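Local coordinates for AT-less polyketide synthase (Streptomyces platensis subsp. rosaceus, PDB 4TKT), which probably catalyses decarboxylative Claisen condensation to extend the polyketide chain, as ketosynthase KS6 of MgsF in the isomigrastatin pathway, at residues E107-Y111 with D267-L272; R473-G477 with L525-G531; L479-R484 with L521-D526; T508-A514 with G537-G543. Where two conformers were deposited one is given. Numbering follows the deposited sequence.

Interaction 1 (E107-Y111 with D267-L272); sequences EDAGY and DGDRIL
Y111 OH donates a very short hydrogen bond of 2.4 Å to OD1 of D269, reached with chi1 of Y111 near -84° and D269 in the m rotamer; the carboxylate lies at the edge of the phenol ring. The second polar link is R270, whose NH1 lies 3.2 Å from D108 OD1 in a salt bridge and 2.6 Å from D108 O in a weak hydrogen bond. D108 takes the t rotamer, and its OD2 also accepts from the backbone N of M14 on strand 9-17. Two waters fill the gap: one donates to D108 OD2 (3.0 Å) and accepts weakly from R270 NH2 (3.4 Å), while the other accepts from R270 N (2.7 Å) and lies 2.7 Å from A109 O. G110, phi 80°, is the C-prime residue of a Schellman motif ending helix 93-109, and G268, phi 65°, does the same after helix 261-266, so the contact joins two helix C-termini within the thiolase-fold ketosynthase. From G268 the chain runs extended through D269 and R270 towards strand 273-282. R259 pairs with both D267 and D269. Packing is slight: L272 CD1 lies 3.9 Å from D108 OD2, and D267 CB 3.9 Å from Y111 OH.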
loop_
_atom_site.group_PDB
_atom_site.type_symbol
_atom_site.label_atom_id
_atom_site.label_comp_id
_atom_site.label_asym_id
_atom_site.label_seq_id
_atom_site.Cartn_x
_atom_site.Cartn_y
_atom_site.Cartn_z
ATOM N N GLU A 107 4.108 4.368 -10.009
ATOM C CA GLU A 107 4.827 5.633 -10.011
ATOM C C GLU A 107 5.882 5.661 -8.913
ATOM O O GLU A 107 6.959 6.226 -9.099
ATOM C CB GLU A 107 3.858 6.806 -9.856
ATOM C CG GLU A 107 3.008 7.052 -11.094
ATOM C CD GLU A 107 2.159 8.303 -10.985
ATOM O OE1 GLU A 107 1.552 8.520 -9.916
ATOM O OE2 GLU A 107 2.099 9.070 -11.969
ATOM N N ASP A 108 5.579 5.043 -7.775
ATOM C CA ASP A 108 6.548 4.938 -6.691
ATOM C C ASP A 108 7.707 4.044 -7.112
ATOM O O ASP A 108 8.852 4.273 -6.727
ATOM C CB ASP A 108 5.898 4.390 -5.419
ATOM C CG ASP A 108 6.823 4.463 -4.213
ATOM O OD1 ASP A 108 7.354 5.560 -3.933
ATOM O OD2 ASP A 108 7.025 3.425 -3.547
ATOM N N ALA A 109 7.399 3.026 -7.908
ATOM C CA ALA A 109 8.413 2.100 -8.398
ATOM C C ALA A 109 9.249 2.729 -9.508
ATOM O O ALA A 109 10.341 2.256 -9.817
ATOM C CB ALA A 109 7.765 0.817 -8.891
ATOM N N GLY A 110 8.733 3.798 -10.105
ATOM C CA GLY A 110 9.426 4.457 -11.194
ATOM C C GLY A 110 9.221 3.722 -12.501
ATOM O O GLY A 110 10.133 3.616 -13.318
ATOM N N TYR A 111 8.013 3.211 -12.697
ATOM C CA TYR A 111 7.676 2.498 -13.921
ATOM C C TYR A 111 6.413 3.035 -14.570
ATOM O O TYR A 111 5.404 3.255 -13.903
ATOM C CB TYR A 111 7.495 1.006 -13.643
ATOM C CG TYR A 111 8.780 0.218 -13.629
ATOM C CD1 TYR A 111 9.357 -0.223 -14.813
ATOM C CD2 TYR A 111 9.413 -0.094 -12.434
ATOM C CE1 TYR A 111 10.530 -0.947 -14.805
ATOM C CE2 TYR A 111 10.587 -0.818 -12.416
ATOM C CZ TYR A 111 11.142 -1.241 -13.605
ATOM O OH TYR A 111 12.312 -1.962 -13.592
ATOM N N ASP A 267 17.987 -4.398 -13.015
ATOM C CA ASP A 267 17.249 -3.335 -13.691
ATOM C C ASP A 267 17.370 -2.000 -12.968
ATOM O O ASP A 267 16.750 -1.014 -13.363
ATOM C CB ASP A 267 15.774 -3.721 -13.832
ATOM C CG ASP A 267 15.548 -4.762 -14.910
ATOM O OD1 ASP A 267 16.526 -5.442 -15.284
ATOM O OD2 ASP A 267 14.399 -4.900 -15.382
ATOM N N GLY A 268 18.171 -1.974 -11.908
ATOM C CA GLY A 268 18.398 -0.758 -11.151
ATOM C C GLY A 268 17.155 -0.232 -10.458
ATOM O O GLY A 268 17.007 0.976 -10.271
ATOM N N ASP A 269 16.262 -1.140 -10.076
ATOM C CA ASP A 269 15.034 -0.761 -9.383
ATOM C C ASP A 269 15.310 -0.311 -7.958
ATOM O O ASP A 269 16.334 -0.661 -7.373
ATOM C CB ASP A 269 14.038 -1.925 -9.352
ATOM C CG ASP A 269 13.556 -2.324 -10.727
ATOM O OD1 ASP A 269 13.655 -1.499 -11.659
ATOM O OD2 ASP A 269 13.066 -3.464 -10.874
ATOM N N ARG A 270 14.390 0.471 -7.405
ATOM C CA ARG A 270 14.385 0.730 -5.975
ATOM C C ARG A 270 14.036 -0.569 -5.273
ATOM O O ARG A 270 13.272 -1.373 -5.798
ATOM C CB ARG A 270 13.378 1.819 -5.608
ATOM C CG ARG A 270 13.597 3.134 -6.314
ATOM C CD ARG A 270 12.497 4.123 -5.975
ATOM N NE ARG A 270 12.408 4.376 -4.540
ATOM C CZ ARG A 270 11.280 4.318 -3.842
ATOM N NH1 ARG A 270 10.141 4.015 -4.447
ATOM N NH2 ARG A 270 11.288 4.565 -2.539
ATOM N N ILE A 271 14.602 -0.790 -4.094
ATOM C CA ILE A 271 14.283 -1.992 -3.340
ATOM C C ILE A 271 13.939 -1.616 -1.904
ATOM O O ILE A 271 14.817 -1.308 -1.100
ATOM C CB ILE A 271 15.442 -3.004 -3.378
ATOM C CG1 ILE A 271 15.756 -3.380 -4.830
ATOM C CG2 ILE A 271 15.086 -4.246 -2.582
ATOM C CD1 ILE A 271 16.960 -4.274 -4.994
ATOM N N LEU A 272 12.646 -1.631 -1.600
ATOM C CA LEU A 272 12.148 -1.187 -0.306
ATOM C C LEU A 272 12.281 -2.286 0.739
ATOM O O LEU A 272 12.091 -2.052 1.932
ATOM C CB LEU A 272 10.689 -0.746 -0.428
ATOM C CG LEU A 272 10.383 0.176 -1.609
ATOM C CD1 LEU A 272 8.902 0.508 -1.673
ATOM C CD2 LEU A 272 11.215 1.441 -1.519
HETATM O O HOH W 1 8.216 4.594 -0.995
HETATM O O HOH W 2 11.789 0.530 -8.253
#

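Interaction 2 (R473-G477 with L525-G531); sequences RESAG and LDACALG
A476 fills the centre of this helix pair, its CB directed at the facing helix and lying 4.0 Å from C528 SG, 4.1 Å from A529 CB and 4.3 Å from L525 CD2. The same methyl comes within 3.6 Å of L525 O, so the small side chain rests on the opposing backbone. G477 N lies 3.7 Å from A529 CB. With alanine and glycine on one helix and alanine on the other, the backbones draw close: the axes of 473-477 and 525-530 approach to 7.5 Å, running roughly antiparallel at 143°. The register places R473 opposite A529, CA to CA 4.3 Å, and A476 opposite L525 at 5.1 Å. At the tighter end A529 CA makes a CA-H...O contact of 3.5 Å with R473 O. These are helices 469-482 and 518-530 of the RhiE-like KS-MAT linker domain, packed side by side over the three-stranded sheet of 460-466, 509-515 and 538-541; L525 and C528 also touch F511 of the middle strand. Farther out, the m, t, t side chain of R473 reaches along the end of helix 518-530, where NH1 donates a very short hydrogen bond of 2.4 Å to C528 O. There G531, phi 67°, is the C-prime residue of a Schellman motif, and its CA lies over one face of the guanidinium, 3.3 Å from R473 NH1. R473 NE forms a salt bridge with E469.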
loop_
_atom_site.group_PDB
_atom_site.type_symbol
_atom_site.label_atom_id
_atom_site.label_comp_id
_atom_site.label_asym_id
_atom_site.label_seq_id
_atom_site.Cartn_x
_atom_site.Cartn_y
_atom_site.Cartn_z
ATOM N N ARG A 473 -0.454 21.715 -13.734
ATOM C CA ARG A 473 0.014 22.757 -12.827
ATOM C C ARG A 473 -0.063 22.284 -11.380
ATOM O O ARG A 473 0.721 22.712 -10.531
ATOM C CB ARG A 473 -0.796 24.038 -13.018
ATOM C CG ARG A 473 -0.725 24.596 -14.428
ATOM C CD ARG A 473 -1.225 26.026 -14.493
ATOM N NE ARG A 473 -1.183 26.546 -15.856
ATOM C CZ ARG A 473 -0.100 27.066 -16.425
ATOM N NH1 ARG A 473 1.040 27.135 -15.751
ATOM N NH2 ARG A 473 -0.153 27.512 -17.671
ATOM N N GLU A 474 -1.012 21.394 -11.109
ATOM C CA GLU A 474 -1.127 20.765 -9.802
ATOM C C GLU A 474 0.094 19.887 -9.515
ATOM O O GLU A 474 0.660 19.938 -8.422
ATOM C CB GLU A 474 -2.415 19.941 -9.726
ATOM C CG GLU A 474 -2.674 19.278 -8.382
ATOM C CD GLU A 474 -3.317 20.209 -7.369
ATOM O OE1 GLU A 474 -3.414 21.423 -7.645
ATOM O OE2 GLU A 474 -3.732 19.721 -6.295
ATOM N N SER A 475 0.499 19.090 -10.501
ATOM C CA SER A 475 1.684 18.243 -10.375
ATOM C C SER A 475 2.937 19.068 -10.113
ATOM O O SER A 475 3.787 18.683 -9.310
ATOM C CB SER A 475 1.889 17.399 -11.635
ATOM O OG SER A 475 0.840 16.466 -11.811
ATOM N N ALA A 476 3.045 20.202 -10.801
ATOM C CA ALA A 476 4.196 21.082 -10.650
ATOM C C ALA A 476 4.276 21.609 -9.224
ATOM O O ALA A 476 5.358 21.708 -8.645
ATOM C CB ALA A 476 4.124 22.233 -11.643
ATOM N N GLY A 477 3.120 21.936 -8.659
ATOM C CA GLY A 477 3.054 22.426 -7.298
ATOM C C GLY A 477 3.457 21.375 -6.283
ATOM O O GLY A 477 4.210 21.659 -5.352
ATOM N N LEU A 525 9.175 25.156 -11.471
ATOM C CA LEU A 525 7.979 24.435 -11.045
ATOM C C LEU A 525 6.953 25.378 -10.434
ATOM O O LEU A 525 5.757 25.259 -10.693
ATOM C CB LEU A 525 8.344 23.338 -10.046
ATOM C CG LEU A 525 9.142 22.176 -10.638
ATOM C CD1 LEU A 525 9.646 21.243 -9.548
ATOM C CD2 LEU A 525 8.298 21.422 -11.655
ATOM N N ASP A 526 7.430 26.317 -9.623
ATOM C CA ASP A 526 6.555 27.298 -8.997
ATOM C C ASP A 526 5.895 28.180 -10.052
ATOM O O ASP A 526 4.712 28.506 -9.951
ATOM C CB ASP A 526 7.334 28.160 -8.002
ATOM C CG ASP A 526 6.425 28.933 -7.066
ATOM O OD1 ASP A 526 5.363 28.396 -6.689
ATOM O OD2 ASP A 526 6.773 30.077 -6.704
ATOM N N ALA A 527 6.666 28.555 -11.068
ATOM C CA ALA A 527 6.162 29.394 -12.147
ATOM C C ALA A 527 5.060 28.679 -12.920
ATOM O O ALA A 527 4.014 29.259 -13.207
ATOM C CB ALA A 527 7.291 29.794 -13.079
ATOM N N CYS A 528 5.304 27.418 -13.252
ATOM C CA CYS A 528 4.319 26.605 -13.952
ATOM C C CYS A 528 3.077 26.370 -13.097
ATOM O O CYS A 528 1.953 26.403 -13.599
ATOM C CB CYS A 528 4.925 25.266 -14.363
ATOM S SG CYS A 528 3.740 24.124 -15.099
ATOM N N ALA A 529 3.285 26.132 -11.807
ATOM C CA ALA A 529 2.181 25.894 -10.885
ATOM C C ALA A 529 1.298 27.131 -10.740
ATOM O O ALA A 529 0.074 27.031 -10.748
ATOM C CB ALA A 529 2.710 25.460 -9.526
ATOM N N LEU A 530 1.927 28.296 -10.615
ATOM C CA LEU A 530 1.197 29.547 -10.430
ATOM C C LEU A 530 0.769 30.165 -11.757
ATOM O O LEU A 530 0.113 31.206 -11.782
ATOM C CB LEU A 530 2.047 30.548 -9.645
ATOM C CG LEU A 530 2.351 30.182 -8.192
ATOM C CD1 LEU A 530 3.243 31.230 -7.550
ATOM C CD2 LEU A 530 1.064 30.019 -7.406
ATOM N N GLY A 531 1.146 29.523 -12.858
ATOM C CA GLY A 531 0.790 30.007 -14.179
ATOM C C GLY A 531 1.464 31.315 -14.543
ATOM O O GLY A 531 0.959 32.067 -15.378
#

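Interaction 3 (L479-R484 with L521-D526); sequences LRDALR and LVDALD
R480, V522 and L525 bury the most surface here. R480 leaves its helix sideways with chi1 and chi2 near t and chi3 near 61°, laying its aliphatic part across helix 518-530: CG is 3.9 Å from V522 CG1 and CB is 3.8 Å from L525 CB. The CA atoms of R480 and V522, 5.4 Å apart, set the register. At its end, NH1 of R480 donates a very short hydrogen bond of 2.5 Å to OD1 of D526, a salt bridge met at the guanidinium edge with D526 in the t rotamer. NE of R480 also pairs with D481 OD1 at 3.0 Å, giving an Asp-Arg-Asp network. V522, chi1 near t, is covered further by R484, whose extended side chain puts NE 3.7 Å from V522 CG1. The contact continues the pairing of helices 469-482 and 518-530 in the KS-MAT linker domain, at the C-terminal end of the first. L525 meets the leucines of the inner side through CD1, 3.7 Å from L479 CG and 4.1 Å from L483 CD1, while L483 CD1 lies 3.7 Å from L521 CD2. L521 and L525 continue onto V513 and F511 of strand 509-515, while L479 and L483 meet helix 493-502.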
loop_
_atom_site.group_PDB
_atom_site.type_symbol
_atom_site.label_atom_id
_atom_site.label_comp_id
_atom_site.label_asym_id
_atom_site.label_seq_id
_atom_site.Cartn_x
_atom_site.Cartn_y
_atom_site.Cartn_z
ATOM N N LEU A 479 5.252 18.684 -6.790
ATOM C CA LEU A 479 6.657 18.342 -6.974
ATOM C C LEU A 479 7.541 19.437 -6.392
ATOM O O LEU A 479 8.585 19.163 -5.800
ATOM C CB LEU A 479 6.976 18.132 -8.454
ATOM C CG LEU A 479 8.435 17.813 -8.791
ATOM C CD1 LEU A 479 8.889 16.559 -8.068
ATOM C CD2 LEU A 479 8.623 17.664 -10.291
ATOM N N ARG A 480 7.110 20.680 -6.570
ATOM C CA ARG A 480 7.811 21.826 -6.005
ATOM C C ARG A 480 7.866 21.729 -4.487
ATOM O O ARG A 480 8.903 21.983 -3.877
ATOM C CB ARG A 480 7.129 23.127 -6.424
ATOM C CG ARG A 480 7.591 24.352 -5.664
ATOM C CD ARG A 480 6.500 25.404 -5.656
ATOM N NE ARG A 480 5.292 24.903 -5.007
ATOM C CZ ARG A 480 4.091 25.459 -5.129
ATOM N NH1 ARG A 480 3.930 26.536 -5.884
ATOM N NH2 ARG A 480 3.049 24.934 -4.499
ATOM N N ASP A 481 6.742 21.354 -3.885
ATOM C CA ASP A 481 6.654 21.242 -2.434
ATOM C C ASP A 481 7.519 20.099 -1.919
ATOM O O ASP A 481 8.097 20.183 -0.835
ATOM C CB ASP A 481 5.202 21.045 -1.995
ATOM C CG ASP A 481 4.332 22.250 -2.299
ATOM O OD1 ASP A 481 4.886 23.351 -2.511
ATOM O OD2 ASP A 481 3.092 22.095 -2.320
ATOM N N ALA A 482 7.609 19.032 -2.704
ATOM C CA ALA A 482 8.424 17.886 -2.330
ATOM C C ALA A 482 9.912 18.222 -2.379
ATOM O O ALA A 482 10.669 17.845 -1.487
ATOM C CB ALA A 482 8.122 16.703 -3.232
ATOM N N LEU A 483 10.328 18.942 -3.415
ATOM C CA LEU A 483 11.747 19.219 -3.621
ATOM C C LEU A 483 12.258 20.348 -2.733
ATOM O O LEU A 483 13.425 20.728 -2.812
ATOM C CB LEU A 483 12.017 19.546 -5.089
ATOM C CG LEU A 483 11.769 18.381 -6.049
ATOM C CD1 LEU A 483 12.167 18.751 -7.471
ATOM C CD2 LEU A 483 12.510 17.139 -5.582
ATOM N N ARG A 484 11.384 20.881 -1.886
ATOM C CA ARG A 484 11.793 21.880 -0.909
ATOM C C ARG A 484 12.195 21.224 0.410
ATOM O O ARG A 484 12.773 21.874 1.282
ATOM C CB ARG A 484 10.674 22.895 -0.674
ATOM C CG ARG A 484 10.525 23.921 -1.785
ATOM C CD ARG A 484 9.342 24.841 -1.532
ATOM N NE ARG A 484 9.310 25.960 -2.471
ATOM C CZ ARG A 484 8.270 26.772 -2.631
ATOM N NH1 ARG A 484 7.165 26.586 -1.920
ATOM N NH2 ARG A 484 8.331 27.766 -3.508
ATOM N N LEU A 521 15.169 24.623 -10.502
ATOM C CA LEU A 521 14.068 23.723 -10.819
ATOM C C LEU A 521 12.823 24.086 -10.016
ATOM O O LEU A 521 11.718 24.111 -10.554
ATOM C CB LEU A 521 14.464 22.270 -10.557
ATOM C CG LEU A 521 13.364 21.225 -10.772
ATOM C CD1 LEU A 521 12.773 21.330 -12.169
ATOM C CD2 LEU A 521 13.901 19.827 -10.526
ATOM N N VAL A 522 13.014 24.374 -8.731
ATOM C CA VAL A 522 11.918 24.790 -7.863
ATOM C C VAL A 522 11.255 26.061 -8.394
ATOM O O VAL A 522 10.029 26.172 -8.397
ATOM C CB VAL A 522 12.404 25.022 -6.415
ATOM C CG1 VAL A 522 11.278 25.570 -5.549
ATOM C CG2 VAL A 522 12.945 23.732 -5.827
ATOM N N ASP A 523 12.067 27.008 -8.854
ATOM C CA ASP A 523 11.547 28.251 -9.419
ATOM C C ASP A 523 10.703 27.993 -10.659
ATOM O O ASP A 523 9.649 28.600 -10.836
ATOM C CB ASP A 523 12.686 29.212 -9.770
ATOM C CG ASP A 523 13.325 29.834 -8.548
ATOM O OD1 ASP A 523 12.790 29.647 -7.433
ATOM O OD2 ASP A 523 14.356 30.522 -8.706
ATOM N N ALA A 524 11.177 27.096 -11.518
ATOM C CA ALA A 524 10.463 26.767 -12.745
ATOM C C ALA A 524 9.141 26.077 -12.431
ATOM O O ALA A 524 8.116 26.377 -13.042
ATOM C CB ALA A 524 11.323 25.893 -13.641
ATOM N N LEU A 525 9.175 25.156 -11.471
ATOM C CA LEU A 525 7.979 24.435 -11.045
ATOM C C LEU A 525 6.953 25.378 -10.434
ATOM O O LEU A 525 5.757 25.259 -10.693
ATOM C CB LEU A 525 8.344 23.338 -10.046
ATOM C CG LEU A 525 9.142 22.176 -10.638
ATOM C CD1 LEU A 525 9.646 21.243 -9.548
ATOM C CD2 LEU A 525 8.298 21.422 -11.655
ATOM N N ASP A 526 7.430 26.317 -9.623
ATOM C CA ASP A 526 6.555 27.298 -8.997
ATOM C C ASP A 526 5.895 28.180 -10.052
ATOM O O ASP A 526 4.712 28.506 -9.951
ATOM C CB ASP A 526 7.334 28.160 -8.002
ATOM C CG ASP A 526 6.425 28.933 -7.066
ATOM O OD1 ASP A 526 5.363 28.396 -6.689
ATOM O OD2 ASP A 526 6.773 30.077 -6.704
#

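Interaction 4 (T508-A514 with G537-G543); sequences TARFAVA and GAYFNPG
Two antiparallel strands, 509-514 and 538-541, pair as the middle and an outer strand of the three-stranded sheet 460-466, 509-515, 538-541, whose middle strand belongs to the RhiE-like KS-MAT linker domain. Their axes lie 4.6 Å apart with directions at 177°. R510 with N541 and A512 with Y539 are hydrogen-bonded pairs: R510 N to N541 O is 2.8 Å, N541 N to R510 O 3.0 Å, A512 N to Y539 O 3.0 Å and Y539 N to A512 O 2.7 Å. A514 N to G537 O, 3.2 Å, adds a fifth bond. F511 with F540 and V513 with A538 are non-hydrogen-bonded pairs, CA to CA 4.7 and 4.1 Å. On their shared face F511 CD1 meets F540 CD1 at 4.0 Å, both residues having chi1 near t, and V513 CG2 meets A538 CB at 3.9 Å. Ahead of the second strand G537 has phi 88°, psi -2°; past P542, G543, phi 83°, donates from N to N541 OD1 at 2.8 Å, an Asx turn, and its CA lies 3.7 Å from T508 CG2. The face of F511, V513 and F540 packs on helix 518-530, and F540 on helix 469-482. On the other face Y539 and A512 touch helix 573-580, and R510 hydrogen-bonds through NH1 to W579 O and makes a cation-pi contact with its ring, while backbone bonds from A509, F511 and V513 to strand 460-466 complete the sheet.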
loop_
_atom_site.group_PDB
_atom_site.type_symbol
_atom_site.label_atom_id
_atom_site.label_comp_id
_atom_site.label_asym_id
_atom_site.label_seq_id
_atom_site.Cartn_x
_atom_site.Cartn_y
_atom_site.Cartn_z
ATOM N N THR A 508 -1.170 14.157 -22.066
ATOM C CA THR A 508 -1.547 15.239 -22.975
ATOM C C THR A 508 -0.879 16.575 -22.654
ATOM O O THR A 508 -0.080 17.079 -23.442
ATOM C CB THR A 508 -3.072 15.442 -22.976
ATOM O OG1 THR A 508 -3.717 14.200 -23.280
ATOM C CG2 THR A 508 -3.472 16.480 -24.006
ATOM N N ALA A 509 -1.220 17.152 -21.506
ATOM C CA ALA A 509 -0.616 18.408 -21.076
ATOM C C ALA A 509 0.793 18.157 -20.563
ATOM O O ALA A 509 0.991 17.349 -19.656
ATOM C CB ALA A 509 -1.467 19.072 -20.005
ATOM N N ARG A 510 1.770 18.851 -21.140
ATOM C CA ARG A 510 3.169 18.555 -20.857
ATOM C C ARG A 510 3.976 19.763 -20.392
ATOM O O ARG A 510 3.644 20.910 -20.690
ATOM C CB ARG A 510 3.827 17.946 -22.095
ATOM C CG ARG A 510 3.151 16.672 -22.567
ATOM C CD ARG A 510 3.881 16.032 -23.733
ATOM N NE ARG A 510 3.292 14.741 -24.071
ATOM C CZ ARG A 510 3.773 13.913 -24.991
ATOM N NH1 ARG A 510 4.858 14.239 -25.677
ATOM N NH2 ARG A 510 3.168 12.758 -25.224
ATOM N N PHE A 511 5.044 19.482 -19.654
ATOM C CA PHE A 511 5.943 20.514 -19.156
ATOM C C PHE A 511 7.370 19.983 -19.094
ATOM O O PHE A 511 7.622 18.924 -18.522
ATOM C CB PHE A 511 5.496 20.998 -17.774
ATOM C CG PHE A 511 6.427 21.999 -17.153
ATOM C CD1 PHE A 511 6.407 23.325 -17.555
ATOM C CD2 PHE A 511 7.319 21.617 -16.165
ATOM C CE1 PHE A 511 7.261 24.251 -16.985
ATOM C CE2 PHE A 511 8.178 22.538 -15.591
ATOM C CZ PHE A 511 8.148 23.858 -16.002
ATOM N N ALA A 512 8.300 20.717 -19.692
ATOM C CA ALA A 512 9.703 20.323 -19.676
ATOM C C ALA A 512 10.597 21.520 -19.382
ATOM O O ALA A 512 10.347 22.623 -19.865
ATOM C CB ALA A 512 10.090 19.681 -20.995
ATOM N N VAL A 513 11.636 21.300 -18.586
ATOM C CA VAL A 513 12.565 22.369 -18.245
ATOM C C VAL A 513 13.987 21.838 -18.068
ATOM O O VAL A 513 14.208 20.821 -17.409
ATOM C CB VAL A 513 12.121 23.112 -16.962
ATOM C CG1 VAL A 513 11.891 22.133 -15.819
ATOM C CG2 VAL A 513 13.134 24.177 -16.574
ATOM N N ALA A 514 14.947 22.527 -18.680
ATOM C CA ALA A 514 16.355 22.175 -18.544
ATOM C C ALA A 514 16.995 22.954 -17.398
ATOM O O ALA A 514 17.086 24.179 -17.446
ATOM C CB ALA A 514 17.093 22.437 -19.844
ATOM N N GLY A 537 14.396 27.889 -21.632
ATOM C CA GLY A 537 14.671 26.467 -21.556
ATOM C C GLY A 537 13.510 25.696 -20.959
ATOM O O GLY A 537 13.564 24.472 -20.841
ATOM N N ALA A 538 12.459 26.412 -20.574
ATOM C CA ALA A 538 11.258 25.770 -20.048
ATOM C C ALA A 538 10.135 25.858 -21.072
ATOM O O ALA A 538 9.992 26.868 -21.759
ATOM C CB ALA A 538 10.838 26.407 -18.734
ATOM N N TYR A 539 9.344 24.795 -21.179
ATOM C CA TYR A 539 8.311 24.723 -22.207
ATOM C C TYR A 539 7.020 24.122 -21.660
ATOM O O TYR A 539 7.044 23.154 -20.902
ATOM C CB TYR A 539 8.814 23.908 -23.402
ATOM C CG TYR A 539 10.209 24.296 -23.847
ATOM C CD1 TYR A 539 10.415 25.382 -24.687
ATOM C CD2 TYR A 539 11.319 23.583 -23.415
ATOM C CE1 TYR A 539 11.689 25.742 -25.090
ATOM C CE2 TYR A 539 12.595 23.934 -23.812
ATOM C CZ TYR A 539 12.774 25.016 -24.649
ATOM O OH TYR A 539 14.044 25.366 -25.044
ATOM N N PHE A 540 5.896 24.710 -22.054
ATOM C CA PHE A 540 4.592 24.315 -21.538
ATOM C C PHE A 540 3.596 24.098 -22.674
ATOM O O PHE A 540 3.604 24.822 -23.667
ATOM C CB PHE A 540 4.066 25.378 -20.567
ATOM C CG PHE A 540 2.755 25.025 -19.927
ATOM C CD1 PHE A 540 2.721 24.363 -18.712
ATOM C CD2 PHE A 540 1.554 25.368 -20.531
ATOM C CE1 PHE A 540 1.519 24.044 -18.117
ATOM C CE2 PHE A 540 0.349 25.046 -19.942
ATOM C CZ PHE A 540 0.330 24.384 -18.734
ATOM N N ASN A 541 2.735 23.098 -22.518
ATOM C CA ASN A 541 1.701 22.819 -23.504
ATOM C C ASN A 541 0.480 22.169 -22.866
ATOM O O ASN A 541 0.585 21.102 -22.266
ATOM C CB ASN A 541 2.252 21.921 -24.613
ATOM C CG ASN A 541 1.171 21.410 -25.544
ATOM O OD1 ASN A 541 0.194 22.104 -25.824
ATOM N ND2 ASN A 541 1.338 20.183 -26.026
ATOM N N PRO A 542 -0.687 22.821 -22.990
ATOM C CA PRO A 542 -1.959 22.302 -22.477
ATOM C C PRO A 542 -2.463 21.088 -23.258
ATOM O O PRO A 542 -3.374 20.402 -22.800
ATOM C CB PRO A 542 -2.919 23.487 -22.647
ATOM C CG PRO A 542 -2.043 24.683 -22.800
ATOM C CD PRO A 542 -0.829 24.189 -23.513
ATOM N N GLY A 543 -1.878 20.834 -24.422
ATOM C CA GLY A 543 -2.271 19.705 -25.245
ATOM C C GLY A 543 -3.487 20.004 -26.100
ATOM O O GLY A 543 -4.051 19.107 -26.729
#

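From the N terminus, interaction 1 closes first, drawing the end of helix 93-109 and the loop before strand 273-282 together across 155 intervening residues of the ketosynthase. It is complete before the others open and touches none of them; its nearest atoms stay about 8 Å from interaction 2. Helix 469-482 then opens interactions 2 and 3 in turn, and helix 518-530 closes them in reverse order, so interaction 3 nests within interaction 2, L525 and D526 serving both. Interaction 4 opens at strand 509-515, between the two helices, and closes after the second, crossing both. F511, V513 and F540 bring its sheet against the helix pair, with R473 over F540 in a cation-pi contact.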